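Local coordinates for protein ParA (Salmonella enterica subsp. enterica serovar Newport str. SL317, PDB 3EZ9) that probably acts as a ParA-family ATPase in DNA partitioning, joining a helix-turn-helix DNA-binding domain to a P-loop NTPase domain, at residues G229-E234 against E302-E307; Q42-N47 against V138-L143. All coordinates share one frame; numbering follows the deposited sequence.

Contact 1: G229-E234 against E302-E307; sequences GQNQYE and EEEGVE. Unlike the reference sequence in segment 229-234: Gln230 (reference Met), Asn231 (reference Lys), Gln232 (reference Pro), Tyr233 (reference Ser). With MG (magnesium ion), chain C.
Tyr233 and Glu304 cross at about a right angle where the loop 229-234 meets the end of the helix that runs into 302-307. The aliphatic part of Glu304 lies obliquely to the phenol ring, with CG 3.7 Å from Tyr233 CD1. Its chain bends at chi2 (73°), which carries the carboxylate past Tyr233 CE1 to the Gln232 side chain. Gln232 CG in turn sits over the centre of the Tyr233 ring on one face.

Val306 packs against three side chains. Its CG1 lies against the amide group of Asn231 and 4.0 Å from Glu234 CG, the valine and glutamate running past each other in opposite directions. Val306 CG2 meets Tyr233 CB more loosely, at 4.4 Å.

The polar part centres on a magnesium ion, bound by Glu234 OE2 at 2.3 Å. Glu307 OE1 also faces the ion but stays 3.1 Å from the metal, too far for a firm ligand. The ion probably offsets the like charges of the two carboxylates, whose planes are 55° apart and whose Glu234 OE2 and Glu307 OE1 atoms are separated by 4.1 Å.

Backbone turns shape both sides. A type I turn from Asn231 to Glu234 leads to Glu234 at the N-cap of helix 235-241, while a Schellman motif at Gly305 ends helix 294-303. Tyr233 reaches inward between helices 294-303 and 261-269, and the second subunit approaches through its Lys4, which packs on Glu307.

Contact 2: Q42-N47 against V138-L143; sequences QTFTRN and VHQDLL
The carbonyl oxygen of His139 accepts two backbone bonds, from Leu142 N at 2.7 Å and, more weakly, from Leu143 N at 2.9 Å, and the tight turn so formed places Leu143 beside Phe44. This is an interdomain contact: the extended loop leading into helix 46-51, in the helix-turn-helix region, meets the loop that follows helix 129-137 in the P-loop NTPase domain. The imidazole of His139 reinforces the turn, with Asp141 N donating to its ND1 at 3.2 Å; the bond is bent (138° at the hydrogen), and the donor is tilted out of the ring plane.

Across the interface no hydrogen bond forms, and most of the side-chain contact runs through the Phe44 ring. Leu143 comes to it from the opposite direction, with its CD1 4.1 Å from Phe44 CE1 in an oblique approach. The leucine puts CG anti to its carbonyl carbon (chi1 -58°) and extends beyond, which sends CD1 toward the ring. Gln140 touches at the ring edge instead, near the ring plane, through its aliphatic CG. Its amide plane is turned 70° from the ring.

Helix 89-98 completes the apolar setting: Val92 touches both Phe44 and Leu143, and Ile89 touches Leu143 and Gln42. Phe44 is also tied through its backbone to Leu87, while on the NTPase side His139 and Leu142 rest on helix 376-398.

Gln42 closes the margin of the contact beside Val138. Its side-chain oxygen is engaged by the hydroxyl of Tyr40, and across the interface Gln42 OE1 comes only within 3.9 Å of the carbonyl oxygen Val138 O.

How the contacts relate
Contacts 1 and 2 lie on opposite sides of the centre of the chain, their centres 44 Å apart and their nearest atoms about 28 Å apart, so neither touches the other. Contact 2 joins the helix-turn-helix and NTPase regions, whereas contact 1 joins the loop before helix 235-241 to the C-terminal end of helix 294-303 and the residues after it, near the second subunit. In this fold the P-loop connects strand 112-116 to helix 129-137; most of that connection is disordered here, and contact 2 begins just beyond the far end of the helix. The magnesium ion belongs to contact 1, centred 25 Å from the chain centre, and may be distinct from a nucleotide-bound metal.

Contact 1: G229-E234 against E302-E307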
ATOM      1  N   GLY A 229       8.994 -19.745  25.449  1.00 58.21           N
ATOM      2  CA  GLY A 229       9.665 -20.917  24.910  1.00 60.83           C
ATOM      3  C   GLY A 229       9.384 -21.263  23.460  1.00 62.26           C
ATOM      4  O   GLY A 229       9.991 -22.192  22.909  1.00 61.32           O
ATOM      5  N   GLN A 230       8.449 -20.536  22.851  1.00 60.45           N
ATOM      6  CA  GLN A 230       8.096 -20.730  21.445  1.00 52.64           C
ATOM      7  C   GLN A 230       8.932 -19.785  20.584  1.00 51.01           C
ATOM      8  O   GLN A 230       9.132 -18.625  20.950  1.00 51.27           O
ATOM      9  CB  GLN A 230       6.624 -20.402  21.204  1.00 46.24           C
ATOM     10  CG  GLN A 230       5.652 -21.041  22.142  1.00 41.38           C
ATOM     11  CD  GLN A 230       4.244 -20.964  21.596  1.00 41.83           C
ATOM     12  OE1 GLN A 230       3.263 -21.122  22.316  1.00 40.23           O
ATOM     13  NE2 GLN A 230       4.141 -20.717  20.306  1.00 50.16           N
ATOM     14  N   ASN A 231       9.413 -20.276  19.447  1.00 52.93           N
ATOM     15  CA  ASN A 231      10.198 -19.457  18.519  1.00 49.66           C
ATOM     16  C   ASN A 231       9.276 -18.401  17.868  1.00 49.52           C
ATOM     17  O   ASN A 231       8.188 -18.710  17.386  1.00 47.75           O
ATOM     18  CB  ASN A 231      10.810 -20.379  17.472  1.00 50.49           C
ATOM     19  CG  ASN A 231      11.757 -19.678  16.549  1.00 52.86           C
ATOM     20  OD1 ASN A 231      12.974 -19.806  16.663  1.00 52.30           O
ATOM     21  ND2 ASN A 231      11.209 -18.948  15.610  1.00 51.13           N
ATOM     22  N   GLN A 232       9.704 -17.144  17.878  1.00 53.18           N
ATOM     23  CA  GLN A 232       8.912 -16.047  17.315  1.00 57.20           C
ATOM     24  C   GLN A 232       8.578 -16.125  15.820  1.00 55.38           C
ATOM     25  O   GLN A 232       7.726 -15.396  15.341  1.00 57.51           O
ATOM     26  CB  GLN A 232       9.608 -14.726  17.587  1.00 59.43           C
ATOM     27  CG  GLN A 232      11.008 -14.694  17.057  1.00 57.54           C
ATOM     28  CD  GLN A 232      11.576 -13.305  17.014  1.00 54.86           C
ATOM     29  OE1 GLN A 232      12.796 -13.122  16.989  1.00 56.08           O
ATOM     30  NE2 GLN A 232      10.702 -12.314  16.979  1.00 48.50           N
ATOM     31  N   TYR A 233       9.254 -16.990  15.078  1.00 56.97           N
ATOM     32  CA  TYR A 233       8.979 -17.159  13.652  1.00 56.01           C
ATOM     33  C   TYR A 233       8.320 -18.513  13.287  1.00 56.91           C
ATOM     34  O   TYR A 233       8.060 -18.788  12.111  1.00 55.35           O
ATOM     35  CB  TYR A 233      10.266 -16.975  12.856  1.00 55.06           C
ATOM     36  CG  TYR A 233      10.859 -15.615  13.053  1.00 54.41           C
ATOM     37  CD1 TYR A 233      12.237 -15.443  13.171  1.00 48.50           C
ATOM     38  CD2 TYR A 233      10.038 -14.493  13.136  1.00 58.67           C
ATOM     39  CE1 TYR A 233      12.786 -14.187  13.369  1.00 50.24           C
ATOM     40  CE2 TYR A 233      10.572 -13.219  13.335  1.00 60.09           C
ATOM     41  CZ  TYR A 233      11.950 -13.075  13.448  1.00 59.57           C
ATOM     42  OH  TYR A 233      12.477 -11.821  13.626  1.00 56.16           O
ATOM     43  N   GLU A 234       8.038 -19.352  14.284  1.00 47.90           N
ATOM     44  CA  GLU A 234       7.396 -20.623  13.999  1.00 42.10           C
ATOM     45  C   GLU A 234       5.997 -20.562  14.526  1.00 43.24           C
ATOM     46  O   GLU A 234       5.274 -21.564  14.516  1.00 40.38           O
ATOM     47  CB  GLU A 234       8.106 -21.781  14.685  1.00 44.71           C
ATOM     48  CG  GLU A 234       9.555 -21.977  14.296  1.00 45.40           C
ATOM     49  CD  GLU A 234      10.170 -23.073  15.119  1.00 51.73           C
ATOM     50  OE1 GLU A 234       9.975 -22.996  16.346  1.00 48.50           O
ATOM     51  OE2 GLU A 234      10.824 -23.996  14.574  1.00 57.83           O
ATOM     52  N   GLU A 302      16.996 -18.170   9.391  1.00 58.01           N
ATOM     53  CA  GLU A 302      18.197 -18.969   9.629  1.00 55.04           C
ATOM     54  C   GLU A 302      18.895 -18.528  10.929  1.00 60.04           C
ATOM     55  O   GLU A 302      19.372 -19.344  11.714  1.00 58.84           O
ATOM     56  CB  GLU A 302      19.163 -18.827   8.447  1.00 45.91           C
ATOM     57  CG  GLU A 302      18.631 -19.317   7.091  1.00 57.13           C
ATOM     58  CD  GLU A 302      19.763 -19.570   6.091  1.00 59.18           C
ATOM     59  OE1 GLU A 302      19.777 -20.609   5.391  1.00 68.44           O
ATOM     60  OE2 GLU A 302      20.660 -18.723   6.003  1.00 61.28           O
ATOM     61  N   GLU A 303      18.943 -17.227  11.167  1.00 64.57           N
ATOM     62  CA  GLU A 303      19.593 -16.736  12.369  1.00 61.67           C
ATOM     63  C   GLU A 303      18.847 -17.137  13.624  1.00 55.15           C
ATOM     64  O   GLU A 303      19.470 -17.354  14.657  1.00 52.82           O
ATOM     65  CB  GLU A 303      19.749 -15.217  12.310  1.00 70.20           C
ATOM     66  CG  GLU A 303      20.966 -14.749  11.514  1.00 77.47           C
ATOM     67  CD  GLU A 303      20.868 -13.278  11.165  1.00 88.72           C
ATOM     68  OE1 GLU A 303      20.403 -12.497  12.027  1.00 89.83           O
ATOM     69  OE2 GLU A 303      21.257 -12.902  10.037  1.00 87.78           O
ATOM     70  N   GLU A 304      17.523 -17.239  13.531  1.00 48.99           N
ATOM     71  CA  GLU A 304      16.697 -17.628  14.674  1.00 42.92           C
ATOM     72  C   GLU A 304      16.712 -19.153  14.834  1.00 46.72           C
ATOM     73  O   GLU A 304      16.050 -19.701  15.710  1.00 47.61           O
ATOM     74  CB  GLU A 304      15.264 -17.163  14.463  1.00 43.29           C
ATOM     75  CG  GLU A 304      14.545 -16.802  15.720  1.00 51.98           C
ATOM     76  CD  GLU A 304      15.031 -15.485  16.309  1.00 63.26           C
ATOM     77  OE1 GLU A 304      14.636 -15.162  17.452  1.00 67.12           O
ATOM     78  OE2 GLU A 304      15.803 -14.768  15.632  1.00 65.19           O
ATOM     79  N   GLY A 305      17.460 -19.837  13.973  1.00 48.04           N
ATOM     80  CA  GLY A 305      17.541 -21.283  14.045  1.00 51.65           C
ATOM     81  C   GLY A 305      16.344 -22.002  13.443  1.00 57.29           C
ATOM     82  O   GLY A 305      16.114 -23.180  13.757  1.00 58.14           O
ATOM     83  N   VAL A 306      15.571 -21.312  12.596  1.00 54.75           N
ATOM     84  CA  VAL A 306      14.398 -21.922  11.969  1.00 55.31           C
ATOM     85  C   VAL A 306      14.587 -22.137  10.455  1.00 59.33           C
ATOM     86  O   VAL A 306      15.014 -21.231   9.733  1.00 60.77           O
ATOM     87  CB  VAL A 306      13.101 -21.077  12.239  1.00 51.71           C
ATOM     88  CG1 VAL A 306      13.188 -20.423  13.614  1.00 43.09           C
ATOM     89  CG2 VAL A 306      12.893 -20.041  11.166  1.00 56.10           C
ATOM     90  N   GLU A 307      14.276 -23.347   9.990  1.00 53.08           N
ATOM     91  CA  GLU A 307      14.401 -23.726   8.576  1.00 58.48           C
ATOM     92  C   GLU A 307      13.178 -23.293   7.770  1.00 53.56           C
ATOM     93  O   GLU A 307      12.060 -23.645   8.109  1.00 56.39           O
ATOM     94  CB  GLU A 307      14.566 -25.254   8.474  1.00 67.97           C
ATOM     95  CG  GLU A 307      13.326 -26.132   8.912  1.00 80.90           C
ATOM     96  CD  GLU A 307      12.369 -25.511  10.005  1.00 80.46           C
ATOM     97  OE1 GLU A 307      12.818 -25.115  11.120  1.00 72.02           O
ATOM     98  OE2 GLU A 307      11.139 -25.447   9.738  1.00 70.42           O
TER
HETATM   99 MG    MG C 402      12.955 -24.788  14.204  0.50 33.59          MG

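Contact 2: Q42-N47 against V138-L143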
ATOM      1  N   GLN A  42     -23.830 -21.261  -9.527  1.00116.52           N
ATOM      2  CA  GLN A  42     -23.822 -21.768 -10.881  1.00111.95           C
ATOM      3  C   GLN A  42     -24.866 -22.859 -10.964  1.00108.59           C
ATOM      4  O   GLN A  42     -25.045 -23.639 -10.034  1.00105.11           O
ATOM      5  CB  GLN A  42     -22.447 -22.359 -11.231  1.00114.34           C
ATOM      6  CG  GLN A  42     -21.576 -21.508 -12.155  1.00114.67           C
ATOM      7  CD  GLN A  42     -20.346 -22.259 -12.672  1.00114.94           C
ATOM      8  OE1 GLN A  42     -19.611 -22.874 -11.898  1.00113.41           O
ATOM      9  NE2 GLN A  42     -20.120 -22.204 -13.982  1.00110.23           N
ATOM     10  N   THR A  43     -25.557 -22.899 -12.090  1.00107.08           N
ATOM     11  CA  THR A  43     -26.575 -23.897 -12.342  1.00103.75           C
ATOM     12  C   THR A  43     -25.940 -24.831 -13.359  1.00 97.93           C
ATOM     13  O   THR A  43     -25.296 -24.375 -14.300  1.00 98.13           O
ATOM     14  CB  THR A  43     -27.826 -23.249 -12.963  1.00107.99           C
ATOM     15  OG1 THR A  43     -28.494 -22.453 -11.978  1.00107.55           O
ATOM     16  CG2 THR A  43     -28.770 -24.309 -13.511  1.00107.50           C
ATOM     17  N   PHE A  44     -26.101 -26.132 -13.170  1.00 93.99           N
ATOM     18  CA  PHE A  44     -25.526 -27.088 -14.107  1.00 91.26           C
ATOM     19  C   PHE A  44     -26.571 -27.981 -14.761  1.00 90.11           C
ATOM     20  O   PHE A  44     -27.327 -28.674 -14.077  1.00 84.82           O
ATOM     21  CB  PHE A  44     -24.490 -27.965 -13.403  1.00 87.95           C
ATOM     22  CG  PHE A  44     -23.115 -27.373 -13.356  1.00 77.46           C
ATOM     23  CD1 PHE A  44     -22.494 -27.120 -12.142  1.00 74.62           C
ATOM     24  CD2 PHE A  44     -22.425 -27.103 -14.529  1.00 77.40           C
ATOM     25  CE1 PHE A  44     -21.204 -26.608 -12.095  1.00 73.23           C
ATOM     26  CE2 PHE A  44     -21.129 -26.591 -14.498  1.00 77.63           C
ATOM     27  CZ  PHE A  44     -20.516 -26.342 -13.278  1.00 77.12           C
ATOM     28  N   THR A  45     -26.617 -27.951 -16.086  1.00 90.73           N
ATOM     29  CA  THR A  45     -27.549 -28.790 -16.826  1.00 92.06           C
ATOM     30  C   THR A  45     -26.837 -30.121 -16.978  1.00 91.21           C
ATOM     31  O   THR A  45     -25.615 -30.147 -17.136  1.00 92.45           O
ATOM     32  CB  THR A  45     -27.832 -28.216 -18.216  1.00 92.55           C
ATOM     33  OG1 THR A  45     -26.592 -28.011 -18.902  1.00 97.31           O
ATOM     34  CG2 THR A  45     -28.579 -26.902 -18.112  1.00 89.74           C
ATOM     35  N   ARG A  46     -27.588 -31.217 -16.944  1.00 89.33           N
ATOM     36  CA  ARG A  46     -26.991 -32.550 -17.042  1.00 90.34           C
ATOM     37  C   ARG A  46     -26.025 -32.767 -18.201  1.00 88.67           C
ATOM     38  O   ARG A  46     -25.111 -33.581 -18.093  1.00 88.71           O
ATOM     39  CB  ARG A  46     -28.086 -33.617 -17.065  1.00 94.69           C
ATOM     40  CG  ARG A  46     -28.857 -33.719 -15.756  1.00103.24           C
ATOM     41  CD  ARG A  46     -30.159 -34.474 -15.932  1.00108.82           C
ATOM     42  NE  ARG A  46     -30.955 -33.920 -17.024  1.00119.96           N
ATOM     43  CZ  ARG A  46     -31.866 -34.604 -17.707  1.00122.51           C
ATOM     44  NH1 ARG A  46     -32.104 -35.878 -17.414  1.00118.82           N
ATOM     45  NH2 ARG A  46     -32.533 -34.016 -18.691  1.00127.33           N
ATOM     46  N   ASN A  47     -26.212 -32.043 -19.303  1.00 88.10           N
ATOM     47  CA  ASN A  47     -25.317 -32.177 -20.455  1.00 88.17           C
ATOM     48  C   ASN A  47     -23.971 -31.527 -20.143  1.00 85.63           C
ATOM     49  O   ASN A  47     -22.914 -32.055 -20.511  1.00 82.66           O
ATOM     50  CB  ASN A  47     -25.928 -31.520 -21.699  1.00 94.08           C
ATOM     51  CG  ASN A  47     -27.164 -32.251 -22.202  1.00102.01           C
ATOM     52  OD1 ASN A  47     -27.073 -33.354 -22.752  1.00103.20           O
ATOM     53  ND2 ASN A  47     -28.332 -31.638 -22.013  1.00108.65           N
ATOM     54  N   VAL A 138     -14.357 -23.424  -7.354  1.00 53.85           N
ATOM     55  CA  VAL A 138     -15.479 -23.563  -8.257  1.00 54.18           C
ATOM     56  C   VAL A 138     -15.120 -23.743  -9.710  1.00 55.35           C
ATOM     57  O   VAL A 138     -15.984 -23.611 -10.581  1.00 59.04           O
ATOM     58  CB  VAL A 138     -16.420 -22.351  -8.159  1.00 51.60           C
ATOM     59  CG1 VAL A 138     -16.961 -22.221  -6.746  1.00 59.72           C
ATOM     60  CG2 VAL A 138     -15.680 -21.112  -8.545  1.00 41.68           C
ATOM     61  N   HIS A 139     -13.866 -24.033 -10.008  1.00 51.46           N
ATOM     62  CA  HIS A 139     -13.549 -24.226 -11.411  1.00 53.87           C
ATOM     63  C   HIS A 139     -14.133 -25.566 -11.917  1.00 63.25           C
ATOM     64  O   HIS A 139     -13.967 -26.633 -11.286  1.00 62.89           O
ATOM     65  CB  HIS A 139     -12.049 -24.209 -11.639  1.00 51.00           C
ATOM     66  CG  HIS A 139     -11.670 -24.093 -13.083  1.00 59.86           C
ATOM     67  ND1 HIS A 139     -12.220 -24.891 -14.062  1.00 62.26           N
ATOM     68  CD2 HIS A 139     -10.790 -23.279 -13.713  1.00 64.40           C
ATOM     69  CE1 HIS A 139     -11.696 -24.573 -15.231  1.00 60.43           C
ATOM     70  NE2 HIS A 139     -10.827 -23.598 -15.048  1.00 60.60           N
ATOM     71  N   GLN A 140     -14.816 -25.508 -13.057  1.00 63.47           N
ATOM     72  CA  GLN A 140     -15.402 -26.703 -13.644  1.00 61.06           C
ATOM     73  C   GLN A 140     -14.508 -27.937 -13.620  1.00 61.92           C
ATOM     74  O   GLN A 140     -14.873 -28.978 -13.064  1.00 63.50           O
ATOM     75  CB  GLN A 140     -15.761 -26.441 -15.080  1.00 57.15           C
ATOM     76  CG  GLN A 140     -17.028 -25.694 -15.279  1.00 69.26           C
ATOM     77  CD  GLN A 140     -17.340 -25.631 -16.751  1.00 73.84           C
ATOM     78  OE1 GLN A 140     -16.784 -26.420 -17.538  1.00 62.75           O
ATOM     79  NE2 GLN A 140     -18.222 -24.708 -17.143  1.00 73.47           N
ATOM     80  N   ASP A 141     -13.345 -27.841 -14.249  1.00 54.97           N
ATOM     81  CA  ASP A 141     -12.458 -28.987 -14.286  1.00 58.01           C
ATOM     82  C   ASP A 141     -11.711 -29.218 -12.983  1.00 57.17           C
ATOM     83  O   ASP A 141     -10.809 -30.054 -12.938  1.00 52.08           O
ATOM     84  CB  ASP A 141     -11.444 -28.832 -15.404  1.00 64.53           C
ATOM     85  CG  ASP A 141     -12.041 -28.239 -16.641  1.00 69.72           C
ATOM     86  OD1 ASP A 141     -13.146 -28.658 -17.027  1.00 74.01           O
ATOM     87  OD2 ASP A 141     -11.392 -27.354 -17.233  1.00 77.51           O
ATOM     88  N   LEU A 142     -12.080 -28.489 -11.931  1.00 52.18           N
ATOM     89  CA  LEU A 142     -11.412 -28.638 -10.657  1.00 50.75           C
ATOM     90  C   LEU A 142     -12.329 -29.146  -9.538  1.00 52.60           C
ATOM     91  O   LEU A 142     -11.844 -29.589  -8.475  1.00 56.73           O
ATOM     92  CB  LEU A 142     -10.750 -27.307 -10.284  1.00 50.00           C
ATOM     93  CG  LEU A 142      -9.215 -27.229 -10.266  1.00 45.68           C
ATOM     94  CD1 LEU A 142      -8.637 -28.136 -11.266  1.00 26.95           C
ATOM     95  CD2 LEU A 142      -8.757 -25.802 -10.499  1.00 39.08           C
ATOM     96  N   LEU A 143     -13.639 -29.111  -9.777  1.00 44.82           N
ATOM     97  CA  LEU A 143     -14.619 -29.596  -8.793  1.00 48.88           C
ATOM     98  C   LEU A 143     -14.340 -31.042  -8.334  1.00 50.81           C
ATOM     99  O   LEU A 143     -14.549 -31.403  -7.173  1.00 50.51           O
ATOM    100  CB  LEU A 143     -16.027 -29.529  -9.382  1.00 41.85           C
ATOM    101  CG  LEU A 143     -16.534 -28.164  -9.874  1.00 54.70           C
ATOM    102  CD1 LEU A 143     -17.776 -28.378 -10.721  1.00 55.63           C
ATOM    103  CD2 LEU A 143     -16.856 -27.237  -8.706  1.00 47.72           C
TER